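Local coordinates for aminotransferase TlmJ (PDB 5UID), which probably transfers amino groups with the help of pyridoxal 5'-phosphate, as a DegT/DnrJ/EryC1-family aminotransferase, at residues L132-Y137 against F302-M307. Sequence-based numbering, arbitrary orientation.
With SO4 (sulfate ion), chain F.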
ATOM      1  N   LEU A 132      17.087  10.373   9.079  1.00 25.28           N
ATOM      2  CA  LEU A 132      15.874  11.172   9.161  1.00 25.43           C
ATOM      3  C   LEU A 132      16.220  12.548   9.722  1.00 25.75           C
ATOM      4  O   LEU A 132      17.378  12.849  10.026  1.00 27.12           O
ATOM      5  CB  LEU A 132      14.798  10.470  10.000  1.00 25.32           C
ATOM      6  CG  LEU A 132      15.096   9.927  11.400  1.00 31.51           C
ATOM      7  CD1 LEU A 132      15.114  11.025  12.460  1.00 25.60           C
ATOM      8  CD2 LEU A 132      14.076   8.854  11.759  1.00 32.08           C
ATOM      9  N   HIS A 133      15.200  13.388   9.847  1.00 29.47           N
ATOM     10  CA  HIS A 133      15.346  14.759  10.328  1.00 28.75           C
ATOM     11  C   HIS A 133      14.466  14.883  11.567  1.00 27.12           C
ATOM     12  O   HIS A 133      13.310  15.304  11.470  1.00 23.09           O
ATOM     13  CB  HIS A 133      14.956  15.765   9.245  1.00 29.89           C
ATOM     14  CG  HIS A 133      15.419  15.385   7.873  1.00 30.33           C
ATOM     15  ND1 HIS A 133      14.619  14.705   6.980  1.00 30.24           N
ATOM     16  CD2 HIS A 133      16.602  15.583   7.244  1.00 28.91           C
ATOM     17  CE1 HIS A 133      15.287  14.504   5.858  1.00 31.68           C
ATOM     18  NE2 HIS A 133      16.493  15.027   5.992  1.00 30.84           N
ATOM     19  N   TYR A 134      15.020  14.526  12.727  1.00 25.86           N
ATOM     20  CA  TYR A 134      14.200  14.291  13.910  1.00 28.89           C
ATOM     21  C   TYR A 134      13.353  15.507  14.252  1.00 29.88           C
ATOM     22  O   TYR A 134      13.874  16.613  14.434  1.00 28.24           O
ATOM     23  CB  TYR A 134      15.067  13.905  15.106  1.00 24.92           C
ATOM     24  CG  TYR A 134      14.225  13.483  16.288  1.00 24.58           C
ATOM     25  CD1 TYR A 134      13.799  12.169  16.426  1.00 22.62           C
ATOM     26  CD2 TYR A 134      13.821  14.406  17.246  1.00 27.34           C
ATOM     27  CE1 TYR A 134      13.013  11.781  17.497  1.00 23.17           C
ATOM     28  CE2 TYR A 134      13.035  14.028  18.318  1.00 27.88           C
ATOM     29  CZ  TYR A 134      12.634  12.715  18.437  1.00 24.05           C
ATOM     30  OH  TYR A 134      11.854  12.337  19.504  1.00 27.40           O
ATOM     31  N   GLY A 135      12.041  15.291  14.336  1.00 21.75           N
ATOM     32  CA  GLY A 135      11.101  16.332  14.687  1.00 28.05           C
ATOM     33  C   GLY A 135      10.932  17.424  13.659  1.00 22.53           C
ATOM     34  O   GLY A 135      10.177  18.372  13.910  1.00 26.82           O
ATOM     35  N   GLY A 136      11.588  17.318  12.505  1.00 24.78           N
ATOM     36  CA  GLY A 136      11.633  18.375  11.525  1.00 23.79           C
ATOM     37  C   GLY A 136      12.953  19.115  11.475  1.00 28.93           C
ATOM     38  O   GLY A 136      13.224  19.808  10.488  1.00 28.49           O
ATOM     39  N   TYR A 137      13.769  18.992  12.515  1.00 33.21           N
ATOM     40  CA  TYR A 137      15.106  19.575  12.513  1.00 29.94           C
ATOM     41  C   TYR A 137      15.974  18.839  11.504  1.00 33.15           C
ATOM     42  O   TYR A 137      16.126  17.614  11.611  1.00 29.46           O
ATOM     43  CB  TYR A 137      15.738  19.485  13.898  1.00 29.34           C
ATOM     44  CG  TYR A 137      15.326  20.560  14.877  1.00 29.35           C
ATOM     45  CD1 TYR A 137      13.994  20.920  15.034  1.00 25.33           C
ATOM     46  CD2 TYR A 137      16.275  21.194  15.671  1.00 26.65           C
ATOM     47  CE1 TYR A 137      13.619  21.899  15.941  1.00 26.38           C
ATOM     48  CE2 TYR A 137      15.911  22.169  16.579  1.00 36.87           C
ATOM     49  CZ  TYR A 137      14.583  22.519  16.712  1.00 37.35           C
ATOM     50  OH  TYR A 137      14.221  23.494  17.618  1.00 33.40           O
ATOM     51  N   PHE A 302       7.729  17.112  15.911  1.00 27.21           N
ATOM     52  CA  PHE A 302       7.817  16.759  17.319  1.00 25.54           C
ATOM     53  C   PHE A 302       8.144  17.997  18.142  1.00 26.56           C
ATOM     54  O   PHE A 302       8.890  18.877  17.701  1.00 26.88           O
ATOM     55  CB  PHE A 302       8.912  15.712  17.592  1.00 25.17           C
ATOM     56  CG  PHE A 302       8.669  14.379  16.954  1.00 24.47           C
ATOM     57  CD1 PHE A 302       7.392  13.859  16.846  1.00 22.30           C
ATOM     58  CD2 PHE A 302       9.735  13.633  16.474  1.00 26.59           C
ATOM     59  CE1 PHE A 302       7.182  12.623  16.264  1.00 28.96           C
ATOM     60  CE2 PHE A 302       9.531  12.399  15.886  1.00 29.50           C
ATOM     61  CZ  PHE A 302       8.253  11.893  15.782  1.00 32.29           C
ATOM     62  N   TYR A 303       7.591  18.053  19.350  1.00 23.65           N
ATOM     63  CA  TYR A 303       8.103  18.937  20.394  1.00 27.85           C
ATOM     64  C   TYR A 303       8.555  18.037  21.538  1.00 32.03           C
ATOM     65  O   TYR A 303       7.741  17.616  22.368  1.00 36.61           O
ATOM     66  CB  TYR A 303       7.067  19.956  20.853  1.00 26.93           C
ATOM     67  CG  TYR A 303       7.685  21.029  21.719  1.00 26.71           C
ATOM     68  CD1 TYR A 303       8.223  22.179  21.153  1.00 29.49           C
ATOM     69  CD2 TYR A 303       7.765  20.880  23.098  1.00 31.31           C
ATOM     70  CE1 TYR A 303       8.802  23.157  21.937  1.00 27.34           C
ATOM     71  CE2 TYR A 303       8.345  21.852  23.890  1.00 30.99           C
ATOM     72  CZ  TYR A 303       8.862  22.989  23.302  1.00 29.42           C
ATOM     73  OH  TYR A 303       9.436  23.963  24.084  1.00 31.72           O
ATOM     74  N   TRP A 304       9.848  17.736  21.577  1.00 30.39           N
ATOM     75  CA  TRP A 304      10.404  16.801  22.544  1.00 30.53           C
ATOM     76  C   TRP A 304      11.044  17.564  23.696  1.00 35.97           C
ATOM     77  O   TRP A 304      11.810  18.507  23.479  1.00 36.90           O
ATOM     78  CB  TRP A 304      11.426  15.874  21.881  1.00 24.02           C
ATOM     79  CG  TRP A 304      12.662  16.562  21.363  1.00 27.16           C
ATOM     80  CD1 TRP A 304      13.889  16.597  21.959  1.00 29.69           C
ATOM     81  CD2 TRP A 304      12.789  17.303  20.141  1.00 31.52           C
ATOM     82  NE1 TRP A 304      14.772  17.311  21.186  1.00 33.76           N
ATOM     83  CE2 TRP A 304      14.122  17.757  20.065  1.00 34.49           C
ATOM     84  CE3 TRP A 304      11.906  17.626  19.104  1.00 29.68           C
ATOM     85  CZ2 TRP A 304      14.593  18.518  18.995  1.00 32.40           C
ATOM     86  CZ3 TRP A 304      12.375  18.384  18.043  1.00 27.11           C
ATOM     87  CH2 TRP A 304      13.706  18.820  17.997  1.00 30.23           C
ATOM     88  N   VAL A 305      10.716  17.159  24.916  1.00 31.32           N
ATOM     89  CA  VAL A 305      11.320  17.716  26.116  1.00 28.55           C
ATOM     90  C   VAL A 305      12.124  16.617  26.793  1.00 31.65           C
ATOM     91  O   VAL A 305      11.800  15.428  26.692  1.00 33.55           O
ATOM     92  CB  VAL A 305      10.265  18.300  27.076  1.00 27.37           C
ATOM     93  CG1 VAL A 305       9.633  19.547  26.474  1.00 26.48           C
ATOM     94  CG2 VAL A 305       9.202  17.259  27.392  1.00 23.18           C
ATOM     95  N   ARG A 306      13.185  17.024  27.485  1.00 25.64           N
ATOM     96  CA  ARG A 306      14.092  16.097  28.144  1.00 26.13           C
ATOM     97  C   ARG A 306      14.045  16.298  29.652  1.00 34.54           C
ATOM     98  O   ARG A 306      13.979  17.431  30.139  1.00 38.05           O
ATOM     99  CB  ARG A 306      15.523  16.281  27.637  1.00 29.47           C
ATOM    100  CG  ARG A 306      15.745  15.788  26.215  1.00 26.29           C
ATOM    101  CD  ARG A 306      17.031  16.364  25.647  1.00 30.59           C
ATOM    102  NE  ARG A 306      16.864  17.765  25.272  1.00 33.53           N
ATOM    103  CZ  ARG A 306      17.832  18.674  25.314  1.00 35.55           C
ATOM    104  NH1 ARG A 306      19.046  18.338  25.730  1.00 31.01           N
ATOM    105  NH2 ARG A 306      17.582  19.924  24.948  1.00 35.40           N
HETATM  106  N   MSE A 307      14.082  15.191  30.385  1.00 31.06           N
HETATM  107  CA  MSE A 307      14.053  15.227  31.840  1.00 30.05           C
HETATM  108  C   MSE A 307      14.789  14.016  32.406  1.00 33.14           C
HETATM  109  O   MSE A 307      15.250  13.161  31.651  1.00 37.98           O
HETATM  110  CB  MSE A 307      12.610  15.276  32.343  1.00 32.25           C
HETATM  111  CG  MSE A 307      11.785  14.048  31.998  1.00 38.33           C
HETATM  112 SE   MSE A 307       9.861  14.387  32.043  0.64 38.19          SE
HETATM  113  CE  MSE A 307       9.647  15.166  30.273  1.00 34.82           C
TER
HETATM  114  S   SO4 F 402      20.892  21.547  25.372  0.89 92.76           S
HETATM  115  O1  SO4 F 402      21.698  22.644  25.901  0.89 95.92           O
HETATM  116  O2  SO4 F 402      21.724  20.703  24.521  0.89 94.00           O
HETATM  117  O3  SO4 F 402      20.365  20.757  26.481  0.89 90.96           O
HETATM  118  O4  SO4 F 402      19.786  22.091  24.587  0.89 92.28           O
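Trp304 receives the edge of Tyr134 on one face of its indole and turns its own edge onto a face of Tyr137, so two edge-to-face (T-shaped) pairs run in series through an aromatic cluster that Phe302 completes. In the first pair the six-membered ring of Trp304 stands at 83° to Tyr134, whose CE2 is 3.8 Å from Trp304 CD2. In the second that ring makes 77° with Tyr137, and Trp304 CH2 sits 3.6 Å from Tyr137 CD1, above the ring and displaced toward its rim. Phe302 CD2 lies over one face of Tyr134, toward the rim, 3.6 Å from Tyr134 CZ; with the planes at 50° this pair is oblique. Tyr134 CG lies anti to the backbone N, beside the carbonyl carbon, which starts the ring off in that direction. Tyr134 OH hydrogen-bonds to Arg329 O, Tyr137 OH to Pro290 O and Trp304 NE1 to Ala109 O. An alanine in place of Tyr134 would probably open a gap beside Phe302 CD2 and the indole face, and leave Arg329 O without its hydroxyl mate. The cluster joins the loop following strand 126-132 of the large mixed sheet to strand 303-306 of the small antiparallel sheet. Gly135 leaves room for the rings: its CA is 3.5 Å from Phe302 CD2, and a CB here would collide with Trp304 CZ3. Apart from the cluster, a sulfate, probably from the crystallisation liquor, sits in plane at the guanidinium edge of Arg306, with NH1 2.9 Å from O3 and NH2 3.1 Å from O4. Between the two backbones runs a weak hydrogen bond, Phe302 N to Gly135 O, long at 3.4 Å.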